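Local structure of putative peptidase (Parabacteroides merdae, 4L8K) at residues 52-57 against 74-79; 135-140 against 169-174; 164-169 against 199-204. The protein is a putative peptidase of family S41 and so probably hydrolyses peptide bonds. All coordinates share one frame; numbering follows the deposited sequence. Where two conformers were deposited one is given.

Contact 1 of 3, residues 52-57 against 74-79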
loop_
_atom_site.group_PDB
_atom_site.type_symbol
_atom_site.label_atom_id
_atom_site.label_comp_id
_atom_site.label_asym_id
_atom_site.label_seq_id
_atom_site.Cartn_x
_atom_site.Cartn_y
_atom_site.Cartn_z
ATOM N N GLU A 52 -26.919 -1.132 17.794
ATOM C CA GLU A 52 -26.186 -1.602 18.975
ATOM C C GLU A 52 -25.320 -2.815 18.604
ATOM O O GLU A 52 -24.160 -2.897 19.016
ATOM C CB GLU A 52 -27.174 -1.955 20.095
ATOM C CG GLU A 52 -27.917 -0.732 20.614
ATOM C CD GLU A 52 -29.225 -0.988 21.349
ATOM O OE1 GLU A 52 -29.716 -2.141 21.339
ATOM O OE2 GLU A 52 -29.779 -0.020 21.916
ATOM N N LEU A 53 -25.884 -3.749 17.805
ATOM C CA LEU A 53 -25.180 -4.930 17.322
ATOM C C LEU A 53 -23.991 -4.497 16.449
ATOM O O LEU A 53 -22.883 -5.007 16.623
ATOM C CB LEU A 53 -26.147 -5.869 16.526
ATOM C CG LEU A 53 -25.478 -7.114 15.878
ATOM C CD1 LEU A 53 -24.987 -8.096 16.937
ATOM C CD2 LEU A 53 -26.401 -7.792 14.899
ATOM N N PHE A 54 -24.227 -3.537 15.529
ATOM C CA PHE A 54 -23.194 -3.042 14.636
ATOM C C PHE A 54 -22.017 -2.424 15.433
ATOM O O PHE A 54 -20.855 -2.707 15.132
ATOM C CB PHE A 54 -23.758 -2.043 13.596
ATOM C CG PHE A 54 -22.724 -1.640 12.551
ATOM C CD1 PHE A 54 -21.841 -0.611 12.795
ATOM C CD2 PHE A 54 -22.622 -2.324 11.339
ATOM C CE1 PHE A 54 -20.852 -0.292 11.868
ATOM C CE2 PHE A 54 -21.633 -1.982 10.401
ATOM C CZ PHE A 54 -20.773 -0.962 10.670
ATOM N N ASP A 55 -22.325 -1.627 16.468
ATOM C CA ASP A 55 -21.273 -1.016 17.289
ATOM C C ASP A 55 -20.422 -2.047 18.029
ATOM O O ASP A 55 -19.192 -1.927 18.028
ATOM C CB ASP A 55 -21.884 -0.032 18.293
ATOM C CG ASP A 55 -22.277 1.293 17.681
ATOM O OD1 ASP A 55 -21.978 1.509 16.469
ATOM O OD2 ASP A 55 -22.843 2.129 18.409
ATOM N N ILE A 56 -21.065 -3.062 18.645
ATOM C CA ILE A 56 -20.374 -4.095 19.410
ATOM C C ILE A 56 -19.535 -5.008 18.477
ATOM O O ILE A 56 -18.388 -5.330 18.820
ATOM C CB ILE A 56 -21.384 -4.868 20.307
ATOM C CG1 ILE A 56 -21.754 -4.042 21.579
ATOM C CG2 ILE A 56 -20.940 -6.283 20.662
ATOM C CD1 ILE A 56 -20.594 -3.636 22.530
ATOM N N LEU A 57 -20.085 -5.396 17.313
ATOM C CA LEU A 57 -19.354 -6.247 16.387
ATOM C C LEU A 57 -18.178 -5.508 15.749
ATOM O O LEU A 57 -17.119 -6.110 15.521
ATOM C CB LEU A 57 -20.294 -6.861 15.332
ATOM C CG LEU A 57 -21.324 -7.912 15.829
ATOM C CD1 LEU A 57 -21.974 -8.650 14.634
ATOM C CD2 LEU A 57 -20.702 -8.900 16.827
ATOM N N SER A 74 -25.592 -1.248 5.562
ATOM C CA SER A 74 -26.148 -0.263 4.663
ATOM C C SER A 74 -26.167 1.132 5.312
ATOM O O SER A 74 -26.382 2.110 4.609
ATOM C CB SER A 74 -27.538 -0.706 4.232
ATOM O OG SER A 74 -27.398 -1.707 3.235
ATOM N N PHE A 75 -25.884 1.232 6.620
ATOM C CA PHE A 75 -25.899 2.506 7.360
ATOM C C PHE A 75 -24.502 2.964 7.797
ATOM O O PHE A 75 -24.328 4.159 8.031
ATOM C CB PHE A 75 -26.821 2.440 8.593
ATOM C CG PHE A 75 -26.646 1.234 9.495
ATOM C CD1 PHE A 75 -25.762 1.274 10.574
ATOM C CD2 PHE A 75 -27.406 0.074 9.299
ATOM C CE1 PHE A 75 -25.615 0.170 11.422
ATOM C CE2 PHE A 75 -27.244 -1.038 10.143
ATOM C CZ PHE A 75 -26.348 -0.976 11.197
ATOM N N ASP A 76 -23.525 2.040 7.935
ATOM C CA ASP A 76 -22.169 2.411 8.349
ATOM C C ASP A 76 -21.145 1.360 7.984
ATOM O O ASP A 76 -21.474 0.254 7.577
ATOM C CB ASP A 76 -22.080 2.687 9.885
ATOM C CG ASP A 76 -20.928 3.610 10.321
ATOM O OD1 ASP A 76 -20.194 4.124 9.437
ATOM O OD2 ASP A 76 -20.762 3.817 11.536
HETATM N N MSE A 77 -19.885 1.741 8.126
HETATM C CA MSE A 77 -18.727 0.890 7.950
HETATM C C MSE A 77 -17.832 1.071 9.174
HETATM O O MSE A 77 -17.471 2.205 9.521
HETATM C CB MSE A 77 -17.974 1.229 6.662
HETATM C CG MSE A 77 -16.844 0.256 6.392
HETATM SE SE MSE A 77 -15.815 0.735 4.842
HETATM C CE MSE A 77 -14.885 2.078 5.536
ATOM N N SER A 78 -17.542 -0.035 9.862
ATOM C CA SER A 78 -16.655 0.009 11.023
ATOM C C SER A 78 -15.220 0.056 10.520
ATOM O O SER A 78 -14.926 -0.437 9.431
ATOM C CB SER A 78 -16.887 -1.179 11.959
ATOM O OG SER A 78 -16.139 -2.320 11.583
ATOM N N ARG A 79 -14.339 0.683 11.286
ATOM C CA ARG A 79 -12.940 0.798 10.879
ATOM C C ARG A 79 -12.018 0.994 12.070
ATOM O O ARG A 79 -12.453 1.444 13.127
ATOM C CB ARG A 79 -12.763 1.987 9.886
ATOM C CG ARG A 79 -13.248 3.359 10.433
ATOM C CD ARG A 79 -14.581 3.769 9.859
ATOM N NE ARG A 79 -14.912 5.151 10.206
ATOM C CZ ARG A 79 -16.133 5.684 10.138
ATOM N NH1 ARG A 79 -17.169 4.948 9.760
ATOM N NH2 ARG A 79 -16.324 6.961 10.439
#

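Contact 2 of 3, residues 135-140 against 169-174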
loop_
_atom_site.group_PDB
_atom_site.type_symbol
_atom_site.label_atom_id
_atom_site.label_comp_id
_atom_site.label_asym_id
_atom_site.label_seq_id
_atom_site.Cartn_x
_atom_site.Cartn_y
_atom_site.Cartn_z
ATOM N N ASN A 135 2.558 3.008 -24.170
ATOM C CA ASN A 135 2.969 4.244 -24.850
ATOM C C ASN A 135 3.104 5.373 -23.835
ATOM O O ASN A 135 4.101 6.079 -23.871
ATOM C CB ASN A 135 2.010 4.616 -25.990
ATOM C CG ASN A 135 2.048 3.665 -27.168
ATOM O OD1 ASN A 135 3.024 2.999 -27.448
ATOM N ND2 ASN A 135 0.990 3.602 -27.914
ATOM N N ASN A 136 2.161 5.483 -22.881
ATOM C CA ASN A 136 2.221 6.460 -21.781
ATOM C C ASN A 136 3.583 6.407 -21.084
ATOM O O ASN A 136 4.245 7.443 -20.909
ATOM C CB ASN A 136 1.124 6.180 -20.732
ATOM C CG ASN A 136 -0.278 6.436 -21.140
ATOM O OD1 ASN A 136 -1.188 5.800 -20.606
ATOM N ND2 ASN A 136 -0.508 7.415 -22.035
ATOM N N LEU A 137 4.008 5.172 -20.712
ATOM C CA LEU A 137 5.285 4.937 -20.044
ATOM C C LEU A 137 6.463 5.298 -20.950
ATOM O O LEU A 137 7.356 6.006 -20.494
ATOM C CB LEU A 137 5.401 3.482 -19.538
ATOM C CG LEU A 137 4.545 3.149 -18.317
ATOM C CD1 LEU A 137 4.282 1.642 -18.220
ATOM C CD2 LEU A 137 5.137 3.735 -17.009
ATOM N N ASP A 138 6.449 4.858 -22.226
ATOM C CA ASP A 138 7.522 5.171 -23.179
ATOM C C ASP A 138 7.693 6.679 -23.383
ATOM O O ASP A 138 8.829 7.154 -23.428
ATOM C CB ASP A 138 7.275 4.491 -24.536
ATOM C CG ASP A 138 7.593 3.005 -24.568
ATOM O OD1 ASP A 138 8.095 2.481 -23.546
ATOM O OD2 ASP A 138 7.329 2.365 -25.609
ATOM N N TYR A 139 6.577 7.425 -23.469
ATOM C CA TYR A 139 6.582 8.882 -23.654
ATOM C C TYR A 139 7.100 9.628 -22.418
ATOM O O TYR A 139 7.850 10.601 -22.563
ATOM C CB TYR A 139 5.195 9.392 -24.049
ATOM C CG TYR A 139 4.981 9.288 -25.543
ATOM C CD1 TYR A 139 5.686 10.108 -26.428
ATOM C CD2 TYR A 139 4.110 8.347 -26.082
ATOM C CE1 TYR A 139 5.539 9.982 -27.809
ATOM C CE2 TYR A 139 3.937 8.230 -27.465
ATOM C CZ TYR A 139 4.653 9.052 -28.320
ATOM O OH TYR A 139 4.479 8.975 -29.672
HETATM N N MSE A 140 6.729 9.152 -21.216
HETATM C CA MSE A 140 7.169 9.740 -19.956
HETATM C C MSE A 140 8.693 9.549 -19.835
HETATM O O MSE A 140 9.402 10.519 -19.562
HETATM C CB MSE A 140 6.367 9.147 -18.769
HETATM C CG MSE A 140 6.818 9.617 -17.375
HETATM SE SE MSE A 140 8.300 8.506 -16.713
HETATM C CE MSE A 140 7.292 6.777 -16.451
ATOM N N ALA A 169 6.297 -1.620 -12.723
ATOM C CA ALA A 169 7.462 -2.261 -12.080
ATOM C C ALA A 169 8.394 -2.963 -13.064
ATOM O O ALA A 169 9.615 -2.894 -12.886
ATOM C CB ALA A 169 7.003 -3.244 -11.017
ATOM N N SER A 170 7.829 -3.619 -14.098
ATOM C CA SER A 170 8.591 -4.368 -15.109
ATOM C C SER A 170 9.527 -3.458 -15.967
ATOM O O SER A 170 10.470 -3.971 -16.575
ATOM C CB SER A 170 7.656 -5.195 -15.989
ATOM O OG SER A 170 6.854 -4.363 -16.808
ATOM N N ARG A 171 9.313 -2.117 -15.938
ATOM C CA ARG A 171 10.127 -1.119 -16.632
ATOM C C ARG A 171 11.432 -0.809 -15.895
ATOM O O ARG A 171 12.287 -0.132 -16.446
ATOM C CB ARG A 171 9.344 0.191 -16.829
ATOM C CG ARG A 171 8.079 0.056 -17.679
ATOM C CD ARG A 171 8.397 -0.457 -19.076
ATOM N NE ARG A 171 7.247 -0.364 -19.969
ATOM C CZ ARG A 171 7.084 0.584 -20.883
ATOM N NH1 ARG A 171 8.018 1.500 -21.068
ATOM N NH2 ARG A 171 5.997 0.601 -21.643
ATOM N N PHE A 172 11.615 -1.321 -14.678
ATOM C CA PHE A 172 12.800 -1.019 -13.879
ATOM C C PHE A 172 13.680 -2.265 -13.658
ATOM O O PHE A 172 14.705 -2.191 -12.979
ATOM C CB PHE A 172 12.353 -0.402 -12.544
ATOM C CG PHE A 172 11.584 0.885 -12.722
ATOM C CD1 PHE A 172 12.248 2.108 -12.777
ATOM C CD2 PHE A 172 10.201 0.876 -12.849
ATOM C CE1 PHE A 172 11.545 3.298 -12.988
ATOM C CE2 PHE A 172 9.496 2.069 -13.045
ATOM C CZ PHE A 172 10.177 3.278 -13.098
ATOM N N LEU A 173 13.317 -3.378 -14.292
ATOM C CA LEU A 173 14.022 -4.655 -14.187
ATOM C C LEU A 173 15.079 -4.813 -15.253
ATOM O O LEU A 173 14.898 -4.370 -16.385
ATOM C CB LEU A 173 13.003 -5.802 -14.298
ATOM C CG LEU A 173 12.470 -6.401 -12.990
ATOM C CD1 LEU A 173 11.710 -5.374 -12.163
ATOM C CD2 LEU A 173 11.558 -7.540 -13.279
ATOM N N GLU A 174 16.191 -5.470 -14.886
ATOM C CA GLU A 174 17.312 -5.802 -15.769
ATOM C C GLU A 174 17.156 -7.241 -16.244
ATOM O O GLU A 174 17.543 -7.602 -17.360
ATOM C CB GLU A 174 18.647 -5.627 -15.018
#

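Contact 3 of 3, residues 164-169 against 199-204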
loop_
_atom_site.group_PDB
_atom_site.type_symbol
_atom_site.label_atom_id
_atom_site.label_comp_id
_atom_site.label_asym_id
_atom_site.label_seq_id
_atom_site.Cartn_x
_atom_site.Cartn_y
_atom_site.Cartn_z
ATOM N N TYR A 164 -1.495 -2.693 -13.663
ATOM C CA TYR A 164 -0.670 -1.490 -13.811
ATOM C C TYR A 164 0.521 -1.540 -12.900
ATOM O O TYR A 164 1.595 -1.046 -13.260
ATOM C CB TYR A 164 -1.511 -0.232 -13.581
ATOM C CG TYR A 164 -2.748 -0.254 -14.457
ATOM C CD1 TYR A 164 -2.644 -0.401 -15.843
ATOM C CD2 TYR A 164 -4.018 -0.200 -13.900
ATOM C CE1 TYR A 164 -3.778 -0.467 -16.649
ATOM C CE2 TYR A 164 -5.155 -0.225 -14.698
ATOM C CZ TYR A 164 -5.027 -0.360 -16.074
ATOM O OH TYR A 164 -6.125 -0.344 -16.886
ATOM N N SER A 165 0.349 -2.186 -11.752
ATOM C CA SER A 165 1.438 -2.419 -10.818
ATOM C C SER A 165 2.567 -3.164 -11.544
ATOM O O SER A 165 3.655 -2.614 -11.646
ATOM C CB SER A 165 0.927 -3.205 -9.615
ATOM O OG SER A 165 1.832 -3.017 -8.545
ATOM N N ASP A 166 2.267 -4.359 -12.118
ATOM C CA ASP A 166 3.226 -5.193 -12.864
ATOM C C ASP A 166 3.783 -4.492 -14.092
ATOM O O ASP A 166 4.972 -4.627 -14.373
ATOM C CB ASP A 166 2.574 -6.520 -13.312
ATOM C CG ASP A 166 2.877 -7.704 -12.420
ATOM O OD1 ASP A 166 2.801 -7.551 -11.177
ATOM O OD2 ASP A 166 3.118 -8.794 -12.956
ATOM N N ARG A 167 2.941 -3.751 -14.829
ATOM C CA ARG A 167 3.335 -3.035 -16.046
ATOM C C ARG A 167 4.348 -1.924 -15.737
ATOM O O ARG A 167 5.315 -1.781 -16.474
ATOM C CB ARG A 167 2.090 -2.451 -16.745
ATOM C CG ARG A 167 2.386 -1.761 -18.067
ATOM C CD ARG A 167 1.117 -1.235 -18.682
ATOM N NE ARG A 167 0.347 -2.304 -19.327
ATOM C CZ ARG A 167 -0.901 -2.195 -19.776
ATOM N NH1 ARG A 167 -1.563 -1.046 -19.660
ATOM N NH2 ARG A 167 -1.508 -3.236 -20.307
ATOM N N ILE A 168 4.142 -1.156 -14.656
ATOM C CA ILE A 168 5.091 -0.093 -14.284
ATOM C C ILE A 168 6.390 -0.725 -13.731
ATOM O O ILE A 168 7.450 -0.439 -14.263
ATOM C CB ILE A 168 4.485 0.960 -13.313
ATOM C CG1 ILE A 168 3.321 1.709 -13.989
ATOM C CG2 ILE A 168 5.549 1.958 -12.851
ATOM C CD1 ILE A 168 2.276 2.236 -12.945
ATOM N N ALA A 169 6.297 -1.620 -12.723
ATOM C CA ALA A 169 7.462 -2.261 -12.080
ATOM C C ALA A 169 8.394 -2.963 -13.064
ATOM O O ALA A 169 9.615 -2.894 -12.886
ATOM C CB ALA A 169 7.003 -3.244 -11.017
ATOM N N VAL A 199 6.585 -15.827 -6.561
ATOM C CA VAL A 199 6.015 -14.977 -7.592
ATOM C C VAL A 199 7.202 -14.314 -8.301
ATOM O O VAL A 199 8.094 -13.789 -7.643
ATOM C CB VAL A 199 4.982 -13.954 -7.020
ATOM C CG1 VAL A 199 4.392 -13.087 -8.130
ATOM C CG2 VAL A 199 3.869 -14.654 -6.257
ATOM N N TYR A 200 7.229 -14.375 -9.635
ATOM C CA TYR A 200 8.305 -13.784 -10.433
ATOM C C TYR A 200 7.797 -12.669 -11.329
ATOM O O TYR A 200 6.629 -12.661 -11.681
ATOM C CB TYR A 200 8.980 -14.856 -11.313
ATOM C CG TYR A 200 9.598 -15.987 -10.527
ATOM C CD1 TYR A 200 10.916 -15.917 -10.093
ATOM C CD2 TYR A 200 8.864 -17.130 -10.211
ATOM C CE1 TYR A 200 11.483 -16.940 -9.339
ATOM C CE2 TYR A 200 9.425 -18.166 -9.465
ATOM C CZ TYR A 200 10.736 -18.066 -9.034
ATOM O OH TYR A 200 11.294 -19.094 -8.319
ATOM N N LEU A 201 8.687 -11.753 -11.718
ATOM C CA LEU A 201 8.398 -10.663 -12.645
ATOM C C LEU A 201 9.517 -10.608 -13.702
ATOM O O LEU A 201 10.702 -10.735 -13.372
ATOM C CB LEU A 201 8.232 -9.314 -11.926
ATOM C CG LEU A 201 7.767 -8.084 -12.766
ATOM C CD1 LEU A 201 6.357 -8.267 -13.332
ATOM C CD2 LEU A 201 7.800 -6.814 -11.935
ATOM N N SER A 202 9.128 -10.484 -14.970
ATOM C CA SER A 202 10.072 -10.422 -16.073
ATOM C C SER A 202 10.211 -8.988 -16.542
ATOM O O SER A 202 9.245 -8.231 -16.451
ATOM C CB SER A 202 9.626 -11.330 -17.223
ATOM O OG SER A 202 9.836 -12.684 -16.859
ATOM N N PRO A 203 11.401 -8.585 -17.039
ATOM C CA PRO A 203 11.551 -7.214 -17.534
ATOM C C PRO A 203 10.703 -6.966 -18.779
ATOM O O PRO A 203 10.367 -7.895 -19.514
ATOM C CB PRO A 203 13.047 -7.118 -17.866
ATOM C CG PRO A 203 13.491 -8.490 -18.081
ATOM C CD PRO A 203 12.649 -9.361 -17.212
ATOM N N SER A 204 10.352 -5.705 -19.002
ATOM C CA SER A 204 9.591 -5.268 -20.172
ATOM C C SER A 204 10.473 -5.285 -21.426
ATOM O O SER A 204 11.691 -5.145 -21.311
ATOM C CB SER A 204 9.063 -3.856 -19.928
ATOM O OG SER A 204 8.433 -3.314 -21.077
#

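Contact 1 of 3, residues 52-57 against 74-79
Phe54 reaches out from helix 50-61 and lays its ring into the curve of residues 74-79, where Phe75, Asp76 and Ser78 meet it. It is an example of one aromatic side chain packing against an irregular loop. CB already points toward the loop, and with CG anti to the backbone N (chi1 -173°) the ring continues that way. Near its root the edge of Phe75 is turned toward the face of Phe54 in an offset edge-to-face pair: the ring centroids are 5.1 Å apart, the planes stand at 64°, and CE1 of Phe75 comes within 3.6 Å of CG of Phe54. The far end meets backbone. Phe54 CZ lies 3.4 Å from Asp76 O, which approaches obliquely, and 3.5 Å from Ser78 N, which sits at the ring edge. Asp76 crosses the outer part of the ring at about a right angle, its CB 3.8 Å from Phe54 CE1, with the carboxylate plane 23° from that of the ring. On the loop side Asp76 OD1 takes weak bonds from Met77 N and, within a salt bridge, from Arg79 NH1. Ser78 turns its OG to Leu71 N, tying the loop to strand 70-72. Trp261 adds a second edge-to-face partner for Phe54. This is helix-to-loop packing in which an edge-to-face aromatic pair joins helix 50-61, part of a Tricorn C1-like sequence region, to the loop after strand 70-72 of the putative peptidase.

Contact 2 of 3, residues 135-140 against 169-174
Arg171 crosses to helix 134-143 and meets two consecutive residues there, Leu137 with the face of its guanidinium and Asp138 with NH1, a clear case of one long side chain serving both apolar and ionic contact. From CB the chain bends at the next torsion (chi2 -60°) and then extends toward the helix. CG passes 4.2 Å from Leu137 CD1, and NE continues past the same methyl at 4.0 Å. At CZ the group becomes flat, and CB of Leu137 rests over one face of the guanidinium, 3.6 Å from CZ and displaced toward its rim. NH1 donates to Asp138 OD1 over 2.7 Å, with an N-H...O angle of 140°, in a salt bridge; OD1 is met nearly along its C-O axis but lies tilted out of the guanidinium plane. The carboxylate and guanidinium planes are 58° apart, and NH2, at 3.4 Å from the same OD1, forms no second bond to it; NH2 pairs instead with Glu134, while NH1 also reaches Thr207 O. Asp138 has further partners: Thr207 N bonds to OD1 and Arg206 forms a salt bridge with OD2. A methionine in place of this arginine would probably leave Glu134 without its positive mate and Asp138 OD1 without its charged donor, with Thr207 O losing a donor as well. The contact thus joins helix 134-143 to the loop that follows helix 162-169. Leu137 extends the junction, packing on Arg167 and Ile168 of that second helix and on Met110 of strand 110-115, which Met140 also touches.

Contact 3 of 3, residues 164-169 against 199-204
Asp166 and Leu201 bring their CA atoms to 7.5 Å, and one turn further on Ala169 and Pro203 do so at 8.4 Å, so the last turns of helix 162-169 advance in the same sense as the end of strand 197-201 and the loop after it. A single forked side chain, that of Leu201, makes the contact, illustrating how a leucine can span successive turns of a helix. It points at the helix with CG anti to the backbone N (chi1 -173°), and its two methyls part to meet different residues. Leu201 CD2 lies 3.8 Å from Ala169 CB and 4.1 Å from Ala169 C; the small alanine side chain is consistent with this close approach to the backbone. CD1 takes the other branch, beside Asp166, whose side chain slides past that of the leucine in the opposite direction. In the conformer described, Leu201 CD1 is 3.6 Å from Asp166 CG, but Asp166 was modelled in two positions, so this half of the contact is doubtful in detail. The contact is made by van der Waals approach: methyl to methyl at Ala169, and methyl beside the exposed carboxylate at Asp166. Beyond these segments, Leu201 also packs on Leu173, on Val231 of helix 224-232 and on Thr179 of strand 177-182, the antiparallel neighbour of its own strand. Helix 162-169 meets that small sheet through Asp166 and Ala169, while Ile168 carries it onto Phe228 of helix 224-232 and Tyr125 of strand 120-125 in the central mixed sheet.

Overall arrangement
Contact 1 stands apart: its centre is 43 Å from that of contact 2 and 39 Å from that of contact 3, on the opposite side of the chain's centre, and it closes before either opens. Contacts 2 and 3 alternate their segments along the chain and have centres 10 Å apart. They share Ala169, the end of helix 162-169, and touch where Ser170 O lies 3.0 Å from Ser204 N, a probable hydrogen bond. Together they join helix 134-143, helix 162-169 and strand 197-201 within the S41 family region, whereas contact 1 joins helix 50-61 to the loop after strand 70-72, far off in the N-terminal part. The contacts thus lie in two well-separated parts of this putative peptidase.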